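Local coordinates for protein FOKI restriction endonuclease (Planomicrobium okeanokoites, PDB 2FOK) that recognises a specific DNA sequence and, as a metal-dependent type IIS restriction endonuclease, cleaves the DNA at a distance from that site, at residues Glu154-Tyr159 with Asp235-Val240; Pro160-Ile165 with Arg228-Trp233; Thr167-Gly172 with Phe178-Asn183. All coordinates share one frame; numbering follows the deposited sequence.

Contact 1. Residues Glu154-Tyr159 with Asp235-Val240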
# COMPACT_ATOMS: atom_id res chain seq x y z
N GLU A 154 10.05 -19.11 13.77
CA GLU A 154 11.33 -18.43 13.93
C GLU A 154 11.61 -17.63 12.68
O GLU A 154 12.14 -16.53 12.73
CB GLU A 154 12.45 -19.45 14.14
CG GLU A 154 13.82 -18.92 13.78
CD GLU A 154 14.63 -18.55 15.00
OE1 GLU A 154 14.17 -18.85 16.13
OE2 GLU A 154 15.73 -17.98 14.81
N ALA A 155 11.25 -18.20 11.53
CA ALA A 155 11.43 -17.55 10.25
C ALA A 155 10.64 -16.24 10.21
O ALA A 155 11.17 -15.19 9.86
CB ALA A 155 10.98 -18.47 9.13
N ILE A 156 9.37 -16.31 10.58
CA ILE A 156 8.50 -15.13 10.55
C ILE A 156 8.88 -14.07 11.58
O ILE A 156 8.56 -12.90 11.40
CB ILE A 156 7.00 -15.52 10.75
CG1 ILE A 156 6.13 -14.57 9.91
CG2 ILE A 156 6.61 -15.48 12.24
CD1 ILE A 156 4.63 -14.95 9.82
N SER A 157 9.55 -14.48 12.66
CA SER A 157 9.96 -13.54 13.70
C SER A 157 11.11 -12.64 13.24
O SER A 157 11.38 -11.60 13.84
CB SER A 157 10.35 -14.30 14.97
OG SER A 157 9.23 -14.99 15.51
N SER A 158 11.79 -13.06 12.17
CA SER A 158 12.90 -12.31 11.59
C SER A 158 12.35 -11.42 10.47
O SER A 158 13.11 -10.76 9.76
CB SER A 158 13.91 -13.27 10.99
OG SER A 158 13.40 -13.83 9.78
N TYR A 159 11.02 -11.43 10.32
CA TYR A 159 10.30 -10.67 9.31
C TYR A 159 9.64 -9.45 9.99
O TYR A 159 8.63 -9.58 10.67
CB TYR A 159 9.25 -11.60 8.67
CG TYR A 159 8.49 -10.99 7.51
CD1 TYR A 159 9.17 -10.46 6.41
CD2 TYR A 159 7.10 -10.87 7.55
CE1 TYR A 159 8.49 -9.83 5.40
CE2 TYR A 159 6.42 -10.24 6.53
CZ TYR A 159 7.12 -9.71 5.46
OH TYR A 159 6.45 -9.06 4.46
N ASP A 235 -1.99 -16.28 11.68
CA ASP A 235 -3.17 -16.98 12.17
C ASP A 235 -2.89 -18.48 12.11
O ASP A 235 -3.03 -19.19 13.12
CB ASP A 235 -4.38 -16.62 11.30
CG ASP A 235 -5.64 -17.37 11.71
OD1 ASP A 235 -6.33 -16.93 12.66
OD2 ASP A 235 -5.94 -18.40 11.06
N LYS A 236 -2.48 -18.95 10.94
CA LYS A 236 -2.18 -20.36 10.74
C LYS A 236 -1.07 -20.88 11.64
O LYS A 236 -0.94 -22.09 11.83
CB LYS A 236 -1.84 -20.61 9.27
CG LYS A 236 -3.04 -20.44 8.35
CD LYS A 236 -2.94 -21.29 7.09
CE LYS A 236 -2.60 -20.42 5.87
NZ LYS A 236 -3.44 -19.19 5.78
N LEU A 237 -0.27 -19.98 12.20
CA LEU A 237 0.83 -20.36 13.08
C LEU A 237 0.44 -20.17 14.54
O LEU A 237 1.25 -20.39 15.44
CB LEU A 237 2.10 -19.55 12.77
CG LEU A 237 2.84 -19.97 11.49
CD1 LEU A 237 3.90 -18.94 11.14
CD2 LEU A 237 3.49 -21.34 11.69
N GLY A 238 -0.81 -19.76 14.76
CA GLY A 238 -1.32 -19.58 16.11
C GLY A 238 -0.94 -18.31 16.85
O GLY A 238 -1.33 -18.13 18.01
N LEU A 239 -0.19 -17.42 16.21
CA LEU A 239 0.23 -16.18 16.86
C LEU A 239 -0.87 -15.11 16.84
O LEU A 239 -0.83 -14.14 17.62
CB LEU A 239 1.50 -15.64 16.19
CG LEU A 239 2.59 -16.68 15.91
CD1 LEU A 239 3.83 -16.00 15.34
CD2 LEU A 239 2.92 -17.41 17.20
N VAL A 240 -1.84 -15.28 15.96
CA VAL A 240 -2.94 -14.33 15.85
C VAL A 240 -4.23 -15.11 15.59
O VAL A 240 -4.18 -16.27 15.19
CB VAL A 240 -2.67 -13.33 14.67
CG1 VAL A 240 -3.86 -13.28 13.72
CG2 VAL A 240 -2.32 -11.95 15.21

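Contact 2. Residues Pro160-Ile165 with Arg228-Trp233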
# COMPACT_ATOMS: atom_id res chain seq x y z
N PRO A 160 10.19 -8.24 9.78
CA PRO A 160 9.63 -7.04 10.42
C PRO A 160 8.13 -6.81 10.33
O PRO A 160 7.47 -6.65 11.36
CB PRO A 160 10.45 -5.89 9.81
CG PRO A 160 11.72 -6.52 9.36
CD PRO A 160 11.37 -7.93 8.94
N PRO A 161 7.55 -6.77 9.11
CA PRO A 161 6.10 -6.56 9.00
C PRO A 161 5.25 -7.41 9.93
O PRO A 161 4.24 -6.93 10.46
CB PRO A 161 5.82 -6.83 7.53
CG PRO A 161 7.08 -6.36 6.86
CD PRO A 161 8.18 -6.85 7.78
N ALA A 162 5.64 -8.67 10.11
CA ALA A 162 4.91 -9.58 11.00
C ALA A 162 5.07 -9.05 12.42
O ALA A 162 4.11 -8.99 13.18
CB ALA A 162 5.48 -10.98 10.91
N ILE A 163 6.28 -8.65 12.77
CA ILE A 163 6.51 -8.09 14.09
C ILE A 163 5.68 -6.83 14.26
O ILE A 163 5.14 -6.57 15.33
CB ILE A 163 8.01 -7.77 14.32
CG1 ILE A 163 8.82 -9.07 14.33
CG2 ILE A 163 8.19 -7.02 15.65
CD1 ILE A 163 8.21 -10.17 15.19
N ARG A 164 5.56 -6.05 13.19
CA ARG A 164 4.76 -4.82 13.22
C ARG A 164 3.29 -5.14 13.39
O ARG A 164 2.59 -4.45 14.12
CB ARG A 164 4.94 -4.01 11.93
CG ARG A 164 4.07 -2.76 11.89
CD ARG A 164 4.28 -1.93 13.17
NE ARG A 164 3.78 -0.56 13.02
CZ ARG A 164 3.91 0.39 13.94
NH1 ARG A 164 4.51 0.14 15.09
NH2 ARG A 164 3.41 1.61 13.72
N ILE A 165 2.80 -6.17 12.71
CA ILE A 165 1.40 -6.53 12.86
C ILE A 165 1.15 -6.94 14.33
O ILE A 165 0.12 -6.60 14.90
CB ILE A 165 0.98 -7.69 11.91
CG1 ILE A 165 1.04 -7.23 10.45
CG2 ILE A 165 -0.44 -8.15 12.23
CD1 ILE A 165 -0.14 -6.36 10.01
N ARG A 228 -3.58 -8.30 5.47
CA ARG A 228 -4.46 -9.46 5.41
C ARG A 228 -3.61 -10.71 5.20
O ARG A 228 -3.86 -11.76 5.80
CB ARG A 228 -5.46 -9.30 4.25
CG ARG A 228 -5.99 -10.62 3.68
CD ARG A 228 -6.97 -10.41 2.53
NE ARG A 228 -6.36 -9.79 1.35
CZ ARG A 228 -5.50 -10.40 0.54
NH1 ARG A 228 -5.14 -11.66 0.77
NH2 ARG A 228 -4.99 -9.77 -0.51
N MET A 229 -2.60 -10.59 4.34
CA MET A 229 -1.71 -11.70 4.05
C MET A 229 -0.85 -12.03 5.25
O MET A 229 -0.87 -13.16 5.75
CB MET A 229 -0.81 -11.35 2.85
CG MET A 229 -1.58 -11.21 1.54
SD MET A 229 -2.69 -12.61 1.30
CE MET A 229 -1.48 -13.89 0.86
N ILE A 230 -0.09 -11.05 5.73
CA ILE A 230 0.76 -11.29 6.89
C ILE A 230 -0.08 -11.77 8.06
O ILE A 230 0.32 -12.69 8.78
CB ILE A 230 1.54 -10.04 7.30
CG1 ILE A 230 2.32 -9.49 6.10
CG2 ILE A 230 2.53 -10.40 8.43
CD1 ILE A 230 2.93 -8.12 6.32
N GLY A 231 -1.25 -11.17 8.25
CA GLY A 231 -2.13 -11.57 9.33
C GLY A 231 -2.60 -13.00 9.19
O GLY A 231 -2.79 -13.71 10.18
N GLY A 232 -2.80 -13.44 7.95
CA GLY A 232 -3.23 -14.81 7.70
C GLY A 232 -2.11 -15.80 7.98
O GLY A 232 -2.36 -16.93 8.42
N TRP A 233 -0.87 -15.39 7.74
CA TRP A 233 0.28 -16.25 8.01
C TRP A 233 0.35 -16.51 9.51
O TRP A 233 0.48 -17.65 9.95
CB TRP A 233 1.58 -15.57 7.53
CG TRP A 233 1.72 -15.50 6.03
CD1 TRP A 233 0.98 -16.18 5.09
CD2 TRP A 233 2.66 -14.69 5.30
NE1 TRP A 233 1.40 -15.83 3.82
CE2 TRP A 233 2.42 -14.93 3.92
CE3 TRP A 233 3.67 -13.79 5.68
CZ2 TRP A 233 3.16 -14.29 2.92
CZ3 TRP A 233 4.40 -13.16 4.69
CH2 TRP A 233 4.15 -13.41 3.32

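Contact 3. Residues Thr167-Gly172 with Phe178-Asn183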
# COMPACT_ATOMS: atom_id res chain seq x y z
N THR A 167 2.80 -5.91 17.00
CA THR A 167 2.89 -4.75 17.87
C THR A 167 1.57 -3.99 17.88
O THR A 167 1.18 -3.44 18.90
CB THR A 167 4.02 -3.79 17.40
OG1 THR A 167 5.27 -4.50 17.40
CG2 THR A 167 4.12 -2.59 18.34
N LEU A 168 0.90 -3.96 16.73
CA LEU A 168 -0.38 -3.26 16.60
C LEU A 168 -1.55 -3.96 17.28
O LEU A 168 -2.61 -3.37 17.44
CB LEU A 168 -0.71 -3.05 15.12
CG LEU A 168 0.25 -2.15 14.34
CD1 LEU A 168 -0.05 -2.21 12.85
CD2 LEU A 168 0.11 -0.74 14.84
N LEU A 169 -1.36 -5.21 17.67
CA LEU A 169 -2.43 -5.97 18.31
C LEU A 169 -2.08 -6.30 19.77
O LEU A 169 -2.86 -6.92 20.48
CB LEU A 169 -2.67 -7.27 17.54
CG LEU A 169 -3.19 -7.21 16.10
CD1 LEU A 169 -3.16 -8.60 15.48
CD2 LEU A 169 -4.61 -6.68 16.07
N GLU A 170 -0.90 -5.86 20.20
CA GLU A 170 -0.39 -6.14 21.53
C GLU A 170 -1.31 -5.84 22.72
O GLU A 170 -1.23 -6.52 23.75
CB GLU A 170 0.96 -5.45 21.74
CG GLU A 170 0.92 -3.93 21.75
CD GLU A 170 2.31 -3.33 21.91
OE1 GLU A 170 3.30 -4.09 21.88
OE2 GLU A 170 2.41 -2.10 22.07
N ASP A 171 -2.19 -4.85 22.58
CA ASP A 171 -3.10 -4.48 23.67
C ASP A 171 -4.41 -5.26 23.69
O ASP A 171 -5.30 -4.96 24.48
CB ASP A 171 -3.42 -2.99 23.60
CG ASP A 171 -2.29 -2.14 24.10
OD1 ASP A 171 -1.45 -2.70 24.82
OD2 ASP A 171 -2.23 -0.93 23.76
N GLY A 172 -4.51 -6.27 22.83
CA GLY A 172 -5.72 -7.07 22.78
C GLY A 172 -6.76 -6.50 21.85
O GLY A 172 -7.89 -6.98 21.82
N PHE A 178 -7.69 -2.84 7.39
CA PHE A 178 -7.62 -1.40 7.14
C PHE A 178 -7.03 -0.64 8.31
O PHE A 178 -6.26 0.31 8.12
CB PHE A 178 -9.00 -0.82 6.83
CG PHE A 178 -9.78 -1.60 5.83
CD1 PHE A 178 -9.60 -1.38 4.47
CD2 PHE A 178 -10.70 -2.56 6.24
CE1 PHE A 178 -10.32 -2.11 3.53
CE2 PHE A 178 -11.43 -3.29 5.31
CZ PHE A 178 -11.24 -3.06 3.95
N ASP A 179 -7.43 -1.03 9.52
CA ASP A 179 -6.94 -0.40 10.75
C ASP A 179 -5.50 -0.75 10.99
O ASP A 179 -4.79 -0.07 11.72
CB ASP A 179 -7.74 -0.87 11.95
CG ASP A 179 -8.86 0.07 12.31
OD1 ASP A 179 -8.89 1.17 11.72
OD2 ASP A 179 -9.69 -0.31 13.16
N LEU A 180 -5.09 -1.87 10.40
CA LEU A 180 -3.72 -2.35 10.50
C LEU A 180 -2.93 -1.76 9.35
O LEU A 180 -1.83 -1.25 9.54
CB LEU A 180 -3.71 -3.88 10.44
CG LEU A 180 -4.20 -4.54 11.73
CD1 LEU A 180 -4.59 -5.99 11.48
CD2 LEU A 180 -3.11 -4.44 12.78
N GLY A 181 -3.52 -1.80 8.16
CA GLY A 181 -2.86 -1.29 6.97
C GLY A 181 -2.40 0.15 7.03
O GLY A 181 -1.37 0.49 6.45
N LYS A 182 -3.15 1.00 7.72
CA LYS A 182 -2.82 2.41 7.83
C LYS A 182 -1.53 2.67 8.62
O LYS A 182 -0.95 3.76 8.54
CB LYS A 182 -3.98 3.15 8.48
CG LYS A 182 -4.48 2.51 9.76
CD LYS A 182 -5.61 3.32 10.37
CE LYS A 182 -5.82 2.93 11.81
NZ LYS A 182 -5.65 4.10 12.70
N ASN A 183 -1.08 1.68 9.37
CA ASN A 183 0.14 1.81 10.17
C ASN A 183 1.14 0.72 9.77
O ASN A 183 1.98 0.31 10.58
CB ASN A 183 -0.22 1.71 11.65
CG ASN A 183 -0.95 2.94 12.16
OD1 ASN A 183 -0.49 4.06 11.98
ND2 ASN A 183 -2.09 2.73 12.79

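Contact 1. Residues Glu154-Tyr159 with Asp235-Val240
I156 and L237 bring the two backbones nearest, with 9.6 Å from the CA of I156 to the CA of L237, and only side chains bridge the gap. Here the end of helix 146-157 faces the end of helix 222-236, inside the second subdomain of the recognition region, which belongs to the helix-turn-helix class. Helix 222-236 finishes in a Schellman motif: G238 takes positive phi (79°), and its N bonds to D235 O at 2.8 Å. The chain thus reverses before strand 240-248, and L237 and L239, one before the glycine and one after it, both point toward the 154-159 segment. I156 answers with two branches. Its CD1 touches L237 CD1 at 4.3 Å, while CG2 meets L239 CD1 at 4.2 Å, the I156 and L239 side chains sliding past each other in opposite directions. The chi1 of I156, -145°, lies off a staggered position. W233 and L234 of helix 222-236 and L117 add to its buried surroundings. Just beyond I156 the helix runs out into a turn, where A155 O accepts from both S158 N and the S158 hydroxyl, the latter with OG 2.6 Å from A155 O and a C=O...donor angle of 145°.

Contact 2. Residues Pro160-Ile165 with Arg228-Trp233
The bond from R164 N to P160 O, 2.7 Å long, closes the first turn of helix 160-169, the turn that presents P161 and A162 to I230, with I165 following just behind. Together with helix 222-236 this helix belongs to the helix-turn-helix-like fold of the second recognition subdomain. The two short segments cross almost at right angles (-83°), with their axes 9.7 Å apart. I230 does nearly all the work from its side. Its CG1 lies anti to the carbonyl carbon (chi1 -54°) and carries CD1 out to P161, where CD1 comes within 3.4 Å of the proline CB, tighter than usual for two carbons. The other branch, CG2, lies against A162, 3.6 Å from the alanine CA and 3.9 Å from its CB, and also reaches I165 CG1 at 4.0 Å. A227 and L234 of helix 222-236 touch that second isoleucine, I165, as well. At the flank W233 stacks on W113, and one face of the W233 indole is covered near its rim by its own helix, with M229 O 3.5 Å above the ring plane.

Contact 3. Residues Thr167-Gly172 with Phe178-Asn183
L168 sits near the end of helix 160-169 and points toward the 178-183 segment, where L180 is its nearest backbone neighbour, with 7.0 Å between the CA of L168 and the CA of L180. It makes most of the contact on its side. Its CB rests 3.6 Å from L180 CD2, and its CD1 comes alongside the same methyl at 3.8 Å, so L180 CD2 lies against the length of the leucine and the two side chains slide past each other in opposite directions. The L168 and N183 side chains cross at a slant, L168 CD2 touching N183 CB at 4.0 Å. L180 leaves its helix at an angle to this interface; with CG anti to the carbonyl carbon (chi1 -75°) the branch swings round so that CD2 arrives in front of L168. L169 comes next and adds a looser touch, its CD2 standing 4.3 Å from L180 CD2. From L169 the chain goes into a type I beta turn that ends at G172, whose N bonds to L169 O at 2.9 Å. Within that turn E170 forms a salt bridge with K279 of helix 269-279. G172 has a positive phi (88°), which suits a residue without a CB, and leads the chain back toward strand 175-176. The arrangement is consistent with the helix-turn-helix family of the subdomain: helix 160-169 packs on helix 177-181, L175 of strand 175-176 lies against both L169 and L180, and A227 of helix 222-236 meets L180.

The three contacts form a row through one recognition subdomain: the centres of contacts 1 and 2 lie 8 Å apart, those of 2 and 3 10 Å, and those of 1 and 3 16 Å. Contacts 1 and 2 share helix 222-236 and touch directly where I156 CD1 packs on W233 CB at 3.9 Å. Contacts 2 and 3 share helix 160-169, and a probable hydrogen bond of 3.2 Å from R164 NE to N183 O joins them. The outer two also meet, V240 CG2 lying 3.5 Å from L169 CD1. All are packing within the DNA-recognition part; DNA cutting belongs to the separate PD-(D/E)XK cleavage domain farther along the chain.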